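Side-chain contact in ethanolamine utilization protein EutN/carboxysome structural protein Ccml (Halothece sp., PDB 6OWG), which probably forms the pentameric caps that close the vertices of the carboxysome shell: residues 13-17 with 18-22. Sequence-based numbering, arbitrary orientation.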
ATOM      1  N   THR D  13     -57.010 -88.521 -15.285  1.00  7.79           N
ATOM      2  CA  THR D  13     -55.572 -88.353 -15.127  1.00  7.79           C
ATOM      3  C   THR D  13     -54.962 -87.490 -16.220  1.00  7.79           C
ATOM      4  O   THR D  13     -54.052 -86.701 -15.943  1.00  7.79           O
ATOM      5  CB  THR D  13     -54.877 -89.719 -15.099  1.00  7.79           C
ATOM      6  OG1 THR D  13     -55.448 -90.575 -16.094  1.00  7.79           O
ATOM      7  CG2 THR D  13     -55.031 -90.365 -13.733  1.00  7.79           C
ATOM      8  N   GLN D  14     -55.442 -87.620 -17.450  1.00  7.82           N
ATOM      9  CA  GLN D  14     -54.973 -86.822 -18.575  1.00  7.82           C
ATOM     10  C   GLN D  14     -55.869 -85.594 -18.683  1.00  7.82           C
ATOM     11  O   GLN D  14     -56.979 -85.673 -19.217  1.00  7.82           O
ATOM     12  CB  GLN D  14     -54.990 -87.649 -19.858  1.00  7.82           C
ATOM     13  CG  GLN D  14     -54.410 -86.948 -21.063  1.00  7.82           C
ATOM     14  CD  GLN D  14     -52.960 -86.576 -20.875  1.00  7.82           C
ATOM     15  OE1 GLN D  14     -52.636 -85.420 -20.607  1.00  7.82           O
ATOM     16  NE2 GLN D  14     -52.074 -87.555 -21.012  1.00  7.82           N
ATOM     17  N   LYS D  15     -55.388 -84.464 -18.180  1.00  7.50           N
ATOM     18  CA  LYS D  15     -56.208 -83.267 -18.061  1.00  7.50           C
ATOM     19  C   LYS D  15     -55.327 -82.042 -18.251  1.00  7.50           C
ATOM     20  O   LYS D  15     -54.129 -82.147 -18.526  1.00  7.50           O
ATOM     21  CB  LYS D  15     -56.918 -83.225 -16.708  1.00  7.50           C
ATOM     22  CG  LYS D  15     -55.996 -83.402 -15.525  1.00  7.50           C
ATOM     23  CD  LYS D  15     -56.778 -83.537 -14.241  1.00  7.50           C
ATOM     24  CE  LYS D  15     -55.879 -83.940 -13.090  1.00  7.50           C
ATOM     25  NZ  LYS D  15     -56.648 -84.077 -11.824  1.00  7.50           N
ATOM     26  N   LEU D  16     -55.939 -80.871 -18.105  1.00  8.25           N
ATOM     27  CA  LEU D  16     -55.197 -79.626 -18.137  1.00  8.25           C
ATOM     28  C   LEU D  16     -54.389 -79.469 -16.849  1.00  8.25           C
ATOM     29  O   LEU D  16     -54.770 -80.004 -15.805  1.00  8.25           O
ATOM     30  CB  LEU D  16     -56.154 -78.447 -18.305  1.00  8.25           C
ATOM     31  CG  LEU D  16     -56.814 -78.307 -19.676  1.00  8.25           C
ATOM     32  CD1 LEU D  16     -57.928 -77.285 -19.637  1.00  8.25           C
ATOM     33  CD2 LEU D  16     -55.786 -77.939 -20.726  1.00  8.25           C
ATOM     34  N   PRO D  17     -53.255 -78.761 -16.901  1.00  9.86           N
ATOM     35  CA  PRO D  17     -52.476 -78.540 -15.670  1.00  9.86           C
ATOM     36  C   PRO D  17     -53.186 -77.677 -14.644  1.00  9.86           C
ATOM     37  O   PRO D  17     -52.912 -77.795 -13.445  1.00  9.86           O
ATOM     38  CB  PRO D  17     -51.199 -77.862 -16.184  1.00  9.86           C
ATOM     39  CG  PRO D  17     -51.103 -78.268 -17.609  1.00  9.86           C
ATOM     40  CD  PRO D  17     -52.508 -78.345 -18.100  1.00  9.86           C
ATOM     41  N   SER D  18     -54.104 -76.817 -15.084  1.00  9.26           N
ATOM     42  CA  SER D  18     -54.884 -76.010 -14.155  1.00  9.26           C
ATOM     43  C   SER D  18     -56.037 -76.796 -13.541  1.00  9.26           C
ATOM     44  O   SER D  18     -56.708 -76.294 -12.633  1.00  9.26           O
ATOM     45  CB  SER D  18     -55.392 -74.767 -14.873  1.00  9.26           C
ATOM     46  OG  SER D  18     -56.143 -75.136 -16.009  1.00  9.26           O
ATOM     47  N   MET D  19     -56.288 -78.013 -14.021  1.00  8.98           N
ATOM     48  CA  MET D  19     -57.285 -78.885 -13.414  1.00  8.98           C
ATOM     49  C   MET D  19     -56.695 -79.809 -12.358  1.00  8.98           C
ATOM     50  O   MET D  19     -57.387 -80.725 -11.907  1.00  8.98           O
ATOM     51  CB  MET D  19     -57.976 -79.714 -14.495  1.00  8.98           C
ATOM     52  CG  MET D  19     -58.930 -78.923 -15.366  1.00  8.98           C
ATOM     53  SD  MET D  19     -60.317 -78.246 -14.438  1.00  8.98           S
ATOM     54  CE  MET D  19     -61.129 -79.754 -13.921  1.00  8.98           C
ATOM     55  N   THR D  20     -55.444 -79.594 -11.960  1.00  9.07           N
ATOM     56  CA  THR D  20     -54.786 -80.478 -11.009  1.00  9.07           C
ATOM     57  C   THR D  20     -55.144 -80.085  -9.581  1.00  9.07           C
ATOM     58  O   THR D  20     -55.064 -78.913  -9.202  1.00  9.07           O
ATOM     59  CB  THR D  20     -53.271 -80.431 -11.211  1.00  9.07           C
ATOM     60  OG1 THR D  20     -52.961 -80.772 -12.567  1.00  9.07           O
ATOM     61  CG2 THR D  20     -52.565 -81.412 -10.290  1.00  9.07           C
ATOM     62  N   GLY D  21     -55.541 -81.075  -8.785  1.00  8.21           N
ATOM     63  CA  GLY D  21     -55.977 -80.838  -7.429  1.00  8.21           C
ATOM     64  C   GLY D  21     -57.449 -80.542  -7.284  1.00  8.21           C
ATOM     65  O   GLY D  21     -57.929 -80.409  -6.152  1.00  8.21           O
ATOM     66  N   VAL D  22     -58.180 -80.441  -8.388  1.00  7.02           N
ATOM     67  CA  VAL D  22     -59.610 -80.175  -8.378  1.00  7.02           C
ATOM     68  C   VAL D  22     -60.331 -81.501  -8.191  1.00  7.02           C
ATOM     69  O   VAL D  22     -60.196 -82.415  -9.013  1.00  7.02           O
ATOM     70  CB  VAL D  22     -60.056 -79.477  -9.672  1.00  7.02           C
ATOM     71  CG1 VAL D  22     -61.560 -79.389  -9.734  1.00  7.02           C
ATOM     72  CG2 VAL D  22     -59.438 -78.097  -9.766  1.00  7.02           C
TER
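Leu16 and Met19 meet across a short 3-10 turn that bends the chain sharply after strand 14-15, on the way to strand 24-30, in a loop projecting from the beta-barrel of the EutN/CcmL fold. The turn is drawn closed by Met19 N, which donates to Leu16 O at 3.1 Å. Pro17 suits the second position of such a turn, directly after Leu16: its ring fixes phi near the value the 3-10 conformation needs, and it has no N-H to leave without an acceptor. Its carbonyl oxygen takes the hydroxyl of Thr20, with OG1 3.1 Å from Pro17 O and 45° out of the carbonyl plane, and also a weak bond from Thr20 N; the beta-branched threonine reaches back because OG1 lies beside its own backbone N (chi1 -56°).

The tight side is apolar and buried. Leu16 CB stands 4.1 Å from Met19 CG, and the flexible thioether chain then bends away from this contact. Both side chains also touch Pro73, while Leu16 packs on Val47 and Met19 on Val79 of a neighbouring subunit, whose strand pairs with Gln14 and Lys15. On the looser side Pro17 and Thr20 are exposed to solvent, joined by the polar bonds to Pro17 O rather than by close apolar packing. Gly21 follows in a type II turn from Met19 to Val22, at backbone angles that favour a residue without a side chain.

Lys15 lies over the Met19 end of the turn. With CG tucked between backbone N and carbonyl carbon (chi1 52°), its extended chain crosses Met19, CD lying 4.0 Å from Met19 CB. Replacing it with an alanine would probably leave Met19 CB without the aliphatic cover of the lysine chain and the Met19 carbonyl without its ammonium partner. The bond concerned is weak: Lys15 NZ ends 3.4 Å from Met19 O.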